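Local coordinates for protein precorrin-6y methylase (Rhodobacter capsulatus, PDB 3NJR) that methylates and decarboxylates a corrin precursor in cobalamin biosynthesis, probably with S-adenosyl-L-methionine as methyl donor, this chain being the C-terminal methyltransferase domain, at residues 55-60 / 122-127; 49-54 / 149-154; 31-36 / 90-95. One frame throughout, in Å; residues are numbered along the deposited sequence.

Contact 1 of 3, residues 55-60 / 122-127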
loop_
_atom_site.group_PDB
_atom_site.type_symbol
_atom_site.label_atom_id
_atom_site.label_comp_id
_atom_site.label_asym_id
_atom_site.label_seq_id
_atom_site.Cartn_x
_atom_site.Cartn_y
_atom_site.Cartn_z
ATOM N N ARG A 55 34.756 0.658 1.822
ATOM C CA ARG A 55 35.827 1.050 0.898
ATOM C C ARG A 55 36.459 -0.178 0.222
ATOM O O ARG A 55 36.851 -1.127 0.899
ATOM C CB ARG A 55 36.882 1.866 1.681
ATOM C CG ARG A 55 37.310 3.201 1.030
ATOM C CD ARG A 55 37.266 4.361 2.052
ATOM N NE ARG A 55 37.089 5.706 1.475
ATOM C CZ ARG A 55 36.526 6.007 0.296
ATOM N NH1 ARG A 55 36.032 5.073 -0.509
ATOM N NH2 ARG A 55 36.448 7.275 -0.084
ATOM N N GLY A 56 36.514 -0.160 -1.110
ATOM C CA GLY A 56 37.237 -1.179 -1.873
ATOM C C GLY A 56 36.561 -2.534 -2.082
ATOM O O GLY A 56 37.072 -3.375 -2.856
ATOM N N GLU A 57 35.424 -2.766 -1.416
ATOM C CA GLU A 57 34.680 -4.003 -1.584
ATOM C C GLU A 57 34.255 -4.189 -3.034
ATOM O O GLU A 57 34.066 -3.211 -3.765
ATOM C CB GLU A 57 33.450 -4.007 -0.694
ATOM C CG GLU A 57 33.703 -4.310 0.761
ATOM C CD GLU A 57 32.413 -4.588 1.503
ATOM O OE1 GLU A 57 31.342 -4.138 1.048
ATOM O OE2 GLU A 57 32.451 -5.268 2.544
ATOM N N LEU A 58 34.106 -5.446 -3.446
ATOM C CA LEU A 58 33.741 -5.775 -4.835
ATOM C C LEU A 58 32.269 -6.135 -4.940
ATOM O O LEU A 58 31.754 -6.866 -4.086
ATOM C CB LEU A 58 34.626 -6.903 -5.389
ATOM C CG LEU A 58 34.376 -7.498 -6.786
ATOM C CD1 LEU A 58 34.575 -6.521 -7.935
ATOM C CD2 LEU A 58 35.257 -8.694 -7.014
ATOM N N LEU A 59 31.610 -5.630 -5.990
ATOM C CA LEU A 59 30.215 -5.966 -6.305
ATOM C C LEU A 59 30.029 -6.745 -7.632
ATOM O O LEU A 59 30.537 -6.346 -8.695
ATOM C CB LEU A 59 29.333 -4.699 -6.324
ATOM C CG LEU A 59 27.839 -4.857 -6.687
ATOM C CD1 LEU A 59 26.999 -5.427 -5.550
ATOM C CD2 LEU A 59 27.220 -3.584 -7.215
ATOM N N TRP A 60 29.283 -7.841 -7.575
ATOM C CA TRP A 60 28.728 -8.423 -8.789
ATOM C C TRP A 60 27.366 -7.795 -8.963
ATOM O O TRP A 60 26.520 -7.927 -8.093
ATOM C CB TRP A 60 28.587 -9.959 -8.652
ATOM C CG TRP A 60 29.861 -10.714 -8.879
ATOM C CD1 TRP A 60 31.102 -10.187 -9.089
ATOM C CD2 TRP A 60 30.025 -12.135 -8.896
ATOM N NE1 TRP A 60 32.018 -11.179 -9.252
ATOM C CE2 TRP A 60 31.389 -12.392 -9.130
ATOM C CE3 TRP A 60 29.151 -13.222 -8.724
ATOM C CZ2 TRP A 60 31.907 -13.704 -9.210
ATOM C CZ3 TRP A 60 29.665 -14.512 -8.798
ATOM C CH2 TRP A 60 31.026 -14.742 -9.042
ATOM N N LEU A 122 35.617 -13.688 -6.963
ATOM C CA LEU A 122 34.478 -13.693 -6.043
ATOM C C LEU A 122 34.246 -12.331 -5.342
ATOM O O LEU A 122 35.189 -11.683 -4.880
ATOM C CB LEU A 122 34.604 -14.830 -5.021
ATOM C CG LEU A 122 34.516 -16.280 -5.543
ATOM C CD1 LEU A 122 34.714 -17.301 -4.418
ATOM C CD2 LEU A 122 33.218 -16.563 -6.314
ATOM N N PRO A 123 32.979 -11.894 -5.255
ATOM C CA PRO A 123 32.720 -10.543 -4.778
ATOM C C PRO A 123 32.572 -10.529 -3.273
ATOM O O PRO A 123 32.479 -11.602 -2.677
ATOM C CB PRO A 123 31.371 -10.239 -5.403
ATOM C CG PRO A 123 30.671 -11.593 -5.358
ATOM C CD PRO A 123 31.744 -12.556 -5.726
ATOM N N GLU A 124 32.560 -9.325 -2.685
ATOM C CA GLU A 124 32.207 -9.126 -1.287
ATOM C C GLU A 124 30.674 -8.949 -1.143
ATOM O O GLU A 124 30.101 -9.270 -0.094
ATOM C CB GLU A 124 32.953 -7.920 -0.716
ATOM C CG GLU A 124 34.383 -8.193 -0.190
ATOM C CD GLU A 124 35.460 -8.243 -1.280
ATOM O OE1 GLU A 124 35.435 -7.418 -2.228
ATOM O OE2 GLU A 124 36.361 -9.117 -1.193
ATOM N N ALA A 125 30.032 -8.452 -2.214
ATOM C CA ALA A 125 28.565 -8.301 -2.334
ATOM C C ALA A 125 28.026 -8.637 -3.748
ATOM O O ALA A 125 28.738 -8.447 -4.746
ATOM C CB ALA A 125 28.159 -6.883 -1.945
ATOM N N VAL A 126 26.775 -9.117 -3.835
ATOM C CA VAL A 126 26.099 -9.358 -5.139
ATOM C C VAL A 126 24.728 -8.692 -5.191
ATOM O O VAL A 126 23.974 -8.719 -4.211
ATOM C CB VAL A 126 25.791 -10.835 -5.400
ATOM C CG1 VAL A 126 25.398 -11.055 -6.868
ATOM C CG2 VAL A 126 26.915 -11.744 -4.981
ATOM N N PHE A 127 24.385 -8.128 -6.344
ATOM C CA PHE A 127 23.076 -7.532 -6.542
ATOM C C PHE A 127 22.445 -8.165 -7.740
ATOM O O PHE A 127 23.032 -8.201 -8.815
ATOM C CB PHE A 127 23.149 -6.006 -6.739
ATOM C CG PHE A 127 21.845 -5.387 -7.204
ATOM C CD1 PHE A 127 20.758 -5.279 -6.341
ATOM C CD2 PHE A 127 21.695 -4.940 -8.522
ATOM C CE1 PHE A 127 19.540 -4.727 -6.771
ATOM C CE2 PHE A 127 20.466 -4.386 -8.969
ATOM C CZ PHE A 127 19.392 -4.268 -8.078
#
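Trp-60 lies across Pro-123 and Leu-122, and its side chain can be followed outward atom by atom. CB starts against Val-126 CG1, 3.8 Å away. With chi1 at -80° CG sits beside the backbone N, which turns the indole back along the partner segment. CG is then 3.7 Å from Pro-123 CG, and CD1 faces CB of the same proline. NE1, still close to Pro-123, also makes a weak hydrogen bond to Pro-121 O. Beneath the six-membered ring comes Pro-123 CD, 3.6 Å from the ring centroid and only 17° off the ring normal, a CH-pi contact over the face. At the far end CH2 meets Leu-122 CD2 at 3.9 Å.

The backbones beneath are neighbouring parallel strands, 58-62 and 125-128, at the middle of the sheet of a Rossmann-like class I methyltransferase domain. Trp-60 N donates to Ala-125 O (2.9 Å), and Phe-127 N donates to Trp-60 O (2.8 Å). Leu-58 O takes two donors, Ala-125 N at 3.0 Å and Glu-124 N, the latter tilted from the carbonyl plane. Just ahead of strand 125-128, the Glu-124 side chain bends at chi2 and carries OE1 back to Leu-58 N (2.7 Å), accepting through the anti lone pair.

On the other face Leu-59 sends CD1 over the Ala-125 carbonyl and between the CB atoms of Ala-125 and Phe-127. Trp-73 of helix 68-75 covers Leu-59 and Ala-125 there, while the side chain of Phe-127 touches the bound S-adenosyl-L-homocysteine.

Contact 2 of 3, residues 49-54 / 149-154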
loop_
_atom_site.group_PDB
_atom_site.type_symbol
_atom_site.label_atom_id
_atom_site.label_comp_id
_atom_site.label_asym_id
_atom_site.label_seq_id
_atom_site.Cartn_x
_atom_site.Cartn_y
_atom_site.Cartn_z
ATOM N N ALA A 49 21.523 1.142 0.320
ATOM C CA ALA A 49 21.478 1.006 1.783
ATOM C C ALA A 49 21.630 -0.465 2.225
ATOM O O ALA A 49 22.393 -0.774 3.163
ATOM C CB ALA A 49 20.207 1.616 2.340
ATOM N N ALA A 50 20.936 -1.367 1.535
ATOM C CA ALA A 50 21.044 -2.800 1.809
ATOM C C ALA A 50 22.428 -3.367 1.436
ATOM O O ALA A 50 22.951 -4.249 2.119
ATOM C CB ALA A 50 19.933 -3.565 1.059
ATOM N N LEU A 51 22.996 -2.874 0.335
ATOM C CA LEU A 51 24.278 -3.367 -0.164
ATOM C C LEU A 51 25.393 -2.948 0.787
ATOM O O LEU A 51 26.316 -3.732 1.049
ATOM C CB LEU A 51 24.548 -2.876 -1.597
ATOM C CG LEU A 51 23.775 -3.597 -2.713
ATOM C CD1 LEU A 51 23.840 -2.862 -4.024
ATOM C CD2 LEU A 51 24.298 -5.009 -2.906
ATOM N N ALA A 52 25.294 -1.718 1.311
ATOM C CA ALA A 52 26.184 -1.226 2.381
ATOM C C ALA A 52 27.668 -1.269 2.024
ATOM O O ALA A 52 28.435 -1.897 2.729
ATOM C CB ALA A 52 25.931 -1.984 3.695
ATOM N N PRO A 53 28.078 -0.582 0.937
ATOM C CA PRO A 53 29.497 -0.554 0.505
ATOM C C PRO A 53 30.474 -0.159 1.630
ATOM O O PRO A 53 30.194 0.785 2.388
ATOM C CB PRO A 53 29.524 0.531 -0.572
ATOM C CG PRO A 53 28.122 0.793 -0.946
ATOM C CD PRO A 53 27.204 0.245 0.074
ATOM N N ARG A 54 31.582 -0.892 1.769
ATOM C CA ARG A 54 32.724 -0.420 2.556
ATOM C C ARG A 54 33.784 -0.186 1.503
ATOM O O ARG A 54 33.731 -0.768 0.437
ATOM C CB ARG A 54 33.223 -1.461 3.563
ATOM C CG ARG A 54 32.465 -1.559 4.874
ATOM C CD ARG A 54 31.158 -2.324 4.728
ATOM N NE ARG A 54 30.607 -2.664 6.043
ATOM C CZ ARG A 54 29.353 -3.072 6.263
ATOM N NH1 ARG A 54 28.498 -3.197 5.252
ATOM N NH2 ARG A 54 28.951 -3.366 7.503
ATOM N N ARG A 149 27.341 -10.693 0.916
ATOM C CA ARG A 149 26.008 -10.132 1.055
ATOM C C ARG A 149 25.266 -10.225 -0.264
ATOM O O ARG A 149 25.854 -9.998 -1.311
ATOM C CB ARG A 149 26.079 -8.690 1.585
ATOM C CG ARG A 149 27.126 -8.520 2.715
ATOM C CD ARG A 149 27.162 -7.132 3.365
ATOM N NE ARG A 149 27.510 -6.061 2.435
ATOM C CZ ARG A 149 28.749 -5.635 2.168
ATOM N NH1 ARG A 149 28.929 -4.647 1.299
ATOM N NH2 ARG A 149 29.809 -6.190 2.742
ATOM N N ILE A 150 23.980 -10.587 -0.204
ATOM C CA ILE A 150 23.093 -10.648 -1.383
ATOM C C ILE A 150 21.928 -9.675 -1.267
ATOM O O ILE A 150 21.325 -9.550 -0.199
ATOM C CB ILE A 150 22.456 -12.041 -1.608
ATOM C CG1 ILE A 150 23.348 -13.180 -1.084
ATOM C CG2 ILE A 150 22.063 -12.222 -3.090
ATOM C CD1 ILE A 150 24.448 -13.655 -2.016
ATOM N N VAL A 151 21.607 -9.003 -2.377
ATOM C CA VAL A 151 20.472 -8.091 -2.426
ATOM C C VAL A 151 19.746 -8.233 -3.756
ATOM O O VAL A 151 20.343 -8.121 -4.812
ATOM C CB VAL A 151 20.891 -6.605 -2.132
ATOM C CG1 VAL A 151 19.705 -5.640 -2.253
ATOM C CG2 VAL A 151 21.526 -6.485 -0.744
ATOM N N ALA A 152 18.443 -8.491 -3.690
ATOM C CA ALA A 152 17.635 -8.687 -4.893
ATOM C C ALA A 152 16.330 -7.915 -4.825
ATOM O O ALA A 152 15.715 -7.857 -3.778
ATOM C CB ALA A 152 17.353 -10.151 -5.081
ATOM N N ASN A 153 15.929 -7.318 -5.948
ATOM C CA ASN A 153 14.597 -6.708 -6.118
ATOM C C ASN A 153 13.698 -7.591 -7.006
ATOM O O ASN A 153 14.137 -8.119 -8.007
ATOM C CB ASN A 153 14.703 -5.301 -6.710
ATOM C CG ASN A 153 15.626 -4.377 -5.900
ATOM O OD1 ASN A 153 15.712 -4.469 -4.674
ATOM N ND2 ASN A 153 16.313 -3.479 -6.596
ATOM N N ALA A 154 12.442 -7.759 -6.627
ATOM C CA ALA A 154 11.487 -8.525 -7.426
ATOM C C ALA A 154 10.269 -7.666 -7.771
ATOM O O ALA A 154 9.739 -6.968 -6.912
ATOM C CB ALA A 154 11.053 -9.750 -6.661
#
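Arg-149 reaches from the start of strand 149-154 to the end of helix 41-51, where two of its nitrogens hold Leu-51 O. The chain runs straight through chi2 and then folds at chi3 (-62°), which presents NE and NH1 side-on to the carbonyl. NH1 lies 2.8 Å and NE 3.0 Å from Leu-51 O, and that oxygen falls near the guanidinium plane, so both N-H groups converge on one acceptor. The helix stops here, Ala-52 leaving it with positive phi (58°), and Arg-149 takes up the carbonyl of its last residue. Ala-52 O is also near NH1, but the angle is too poor for a bond.

Arg-54 comes over a face of that guanidinium. Its chain bends at chi2 and returns toward its own segment, where NH1 donates to Ala-52 O at 2.8 Å, in the carbonyl plane and on a lone pair. The same NH1 stands 3.9 Å from Arg-149 CZ, with the two guanidinium planes 42° apart.

Further along the strand Val-151 points toward the helix. Its CG2, beside the backbone N, touches both Ala-50 CB and Leu-51 CD2, each at 3.8 Å, while CG1 touches Ala-50 CB at 3.9 Å. This packs helix 41-51 onto one face of the Rossmann-like sheet, as is usual in class I methyltransferases. Met-21 of the second subunit packs on Arg-54.

Two guanidinium groups thus lie close, with Arg-54 NH1 4.1 Å from Arg-149 NH2. The carbonyl oxygens at the helix's C-terminal end and the salt bridge from Glu-57 to Arg-149 NH1 probably offset the repulsion between these two cations.

Contact 3 of 3, residues 31-36 / 90-95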
loop_
_atom_site.group_PDB
_atom_site.type_symbol
_atom_site.label_atom_id
_atom_site.label_comp_id
_atom_site.label_asym_id
_atom_site.label_seq_id
_atom_site.Cartn_x
_atom_site.Cartn_y
_atom_site.Cartn_z
ATOM N N ALA A 31 21.227 11.642 -14.034
ATOM C CA ALA A 31 22.681 11.644 -13.850
ATOM C C ALA A 31 23.347 10.443 -14.555
ATOM O O ALA A 31 24.558 10.226 -14.443
ATOM C CB ALA A 31 23.045 11.700 -12.365
ATOM N N PHE A 32 22.542 9.680 -15.298
ATOM C CA PHE A 32 22.981 8.443 -15.929
ATOM C C PHE A 32 22.431 8.358 -17.348
ATOM O O PHE A 32 21.248 8.651 -17.594
ATOM C CB PHE A 32 22.466 7.207 -15.160
ATOM C CG PHE A 32 22.625 7.281 -13.663
ATOM C CD1 PHE A 32 23.718 6.690 -13.037
ATOM C CD2 PHE A 32 21.660 7.914 -12.872
ATOM C CE1 PHE A 32 23.870 6.752 -11.640
ATOM C CE2 PHE A 32 21.794 7.992 -11.484
ATOM C CZ PHE A 32 22.902 7.411 -10.864
ATOM N N ALA A 33 23.293 7.953 -18.274
ATOM C CA ALA A 33 22.878 7.427 -19.560
ATOM C C ALA A 33 22.047 6.171 -19.290
ATOM O O ALA A 33 22.497 5.263 -18.589
ATOM C CB ALA A 33 24.100 7.070 -20.362
ATOM N N HIS A 34 20.827 6.125 -19.810
ATOM C CA HIS A 34 19.985 4.951 -19.658
ATOM C C HIS A 34 19.024 4.937 -20.818
ATOM O O HIS A 34 18.959 5.908 -21.580
ATOM C CB HIS A 34 19.211 4.991 -18.341
ATOM C CG HIS A 34 18.191 6.084 -18.280
ATOM N ND1 HIS A 34 18.479 7.346 -17.803
ATOM C CD2 HIS A 34 16.887 6.106 -18.646
ATOM C CE1 HIS A 34 17.397 8.097 -17.877
ATOM N NE2 HIS A 34 16.418 7.370 -18.389
ATOM N N ASP A 35 18.263 3.853 -20.941
ATOM C CA ASP A 35 17.397 3.667 -22.102
ATOM C C ASP A 35 15.930 3.542 -21.745
ATOM O O ASP A 35 15.107 3.282 -22.615
ATOM C CB ASP A 35 17.853 2.456 -22.943
ATOM C CG ASP A 35 17.658 1.102 -22.222
ATOM O OD1 ASP A 35 17.197 1.044 -21.050
ATOM O OD2 ASP A 35 17.981 0.074 -22.861
ATOM N N GLY A 36 15.601 3.721 -20.470
ATOM C CA GLY A 36 14.242 3.433 -19.996
ATOM C C GLY A 36 14.152 2.308 -18.972
ATOM O O GLY A 36 13.155 2.215 -18.256
ATOM N N ILE A 90 24.808 -2.155 -22.623
ATOM C CA ILE A 90 26.241 -2.137 -22.296
ATOM C C ILE A 90 26.876 -0.782 -22.654
ATOM O O ILE A 90 27.649 -0.224 -21.888
ATOM C CB ILE A 90 26.978 -3.325 -22.991
ATOM C CG1 ILE A 90 26.849 -4.600 -22.143
ATOM C CG2 ILE A 90 28.448 -2.972 -23.349
ATOM C CD1 ILE A 90 27.948 -4.801 -21.108
ATOM N N GLU A 91 26.503 -0.252 -23.807
ATOM C CA GLU A 91 26.972 1.029 -24.263
ATOM C C GLU A 91 26.655 2.164 -23.281
ATOM O O GLU A 91 27.507 3.043 -23.049
ATOM C CB GLU A 91 26.354 1.316 -25.614
ATOM C CG GLU A 91 27.158 2.256 -26.447
ATOM C CD GLU A 91 26.265 3.146 -27.307
ATOM O OE1 GLU A 91 25.101 2.740 -27.593
ATOM O OE2 GLU A 91 26.732 4.253 -27.686
ATOM N N ASN A 92 25.441 2.143 -22.717
ATOM C CA ASN A 92 25.050 3.073 -21.648
ATOM C C ASN A 92 25.873 2.890 -20.361
ATOM O O ASN A 92 26.275 3.880 -19.744
ATOM C CB ASN A 92 23.555 2.962 -21.334
ATOM C CG ASN A 92 22.662 3.601 -22.408
ATOM O OD1 ASN A 92 21.520 3.184 -22.580
ATOM N ND2 ASN A 92 23.171 4.614 -23.117
ATOM N N ILE A 93 26.119 1.633 -19.968
ATOM C CA ILE A 93 27.026 1.304 -18.858
ATOM C C ILE A 93 28.386 1.912 -19.146
ATOM O O ILE A 93 29.030 2.480 -18.266
ATOM C CB ILE A 93 27.234 -0.230 -18.666
ATOM C CG1 ILE A 93 25.899 -0.957 -18.500
ATOM C CG2 ILE A 93 28.194 -0.512 -17.513
ATOM C CD1 ILE A 93 26.009 -2.445 -18.595
ATOM N N GLN A 94 28.821 1.805 -20.392
ATOM C CA GLN A 94 30.136 2.288 -20.749
ATOM C C GLN A 94 30.222 3.802 -20.598
ATOM O O GLN A 94 31.234 4.319 -20.115
ATOM C CB GLN A 94 30.503 1.862 -22.163
ATOM C CG GLN A 94 31.965 1.511 -22.265
ATOM C CD GLN A 94 32.271 0.199 -21.554
ATOM O OE1 GLN A 94 32.953 0.179 -20.507
ATOM N NE2 GLN A 94 31.744 -0.915 -22.113
ATOM N N LYS A 95 29.157 4.498 -21.000
ATOM C CA LYS A 95 29.111 5.949 -20.882
ATOM C C LYS A 95 29.198 6.393 -19.426
ATOM O O LYS A 95 29.882 7.379 -19.109
ATOM C CB LYS A 95 27.868 6.505 -21.547
ATOM C CG LYS A 95 27.886 6.292 -23.047
ATOM C CD LYS A 95 26.652 6.842 -23.734
ATOM C CE LYS A 95 26.761 6.674 -25.244
ATOM N NZ LYS A 95 25.474 7.057 -25.906
#
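Asn-92 meets the backbone of Ala-33, His-34 and Asp-35 because its chi1 of -74° places CG anti to the carbonyl carbon and sends the amide outward from helix 87-99 along the loop. Asp-35, with CG between its backbone N and carbonyl carbon (chi1 68°), turns its carboxylate to another partner and leaves CB to face the amide.

The Asn-92 side chain lies along the loop. Its CB is 3.7 Å from Ala-33 O, and its ND2 is 3.8 Å from Ala-33 CB. At the other branch of the amide, Asn-92 OD1 comes to 3.5 Å from His-34 C and 3.7 Å from Asp-35 N. The geometry gives no hydrogen bond between the segments, so this is van der Waals packing of a polar side chain along a backbone. Lys-95 CB adds a contact of 4.0 Å with Ala-33 CB, so the Ala-33 methyl rests against Asn-92 and Lys-95, three residues apart on the helix. Beyond CB the extended lysine chain leads away to a salt bridge with Glu-91.

Polar ties to the helix come from just outside: Asp-35 OD2 forms a salt bridge with Arg-89, and Asn-96 OD1 accepts from Ala-33 N. Within the loop, His-34 ND1 donates to Phe-32 O at 3.1 Å, a bond that probably limits rotation of the imidazole, although the donor lies above the carbonyl plane.

The side chain of His-34 is about 6 Å from the bound S-adenosyl-L-homocysteine. A segment ahead of the first helix of the Rossmann-like domain, laid beside the cofactor cleft, is consistent with a class I methyltransferase.

Overall arrangement
Contacts 1 and 2 adjoin, their centres about 10 Å apart, and are joined directly by the salt bridge of Glu-57 with Arg-149. They share the central sheet, in which strands 125-128 and 149-154 are neighbours. Contact 3 stands apart at the surface, its centre about 21 Å from each of theirs, with nearest atoms about 11 Å from contact 1 and about 12 Å from contact 2. Along the chain the segments run 31-36, 49-54, 55-60, 90-95, 122-127, 149-154. Contact 1 therefore falls within the span of contact 2, while contact 3 crosses both. The core pair reaches the bound ligand through Phe-127; contact 3, joining a loop to helix 87-99, lies only near it.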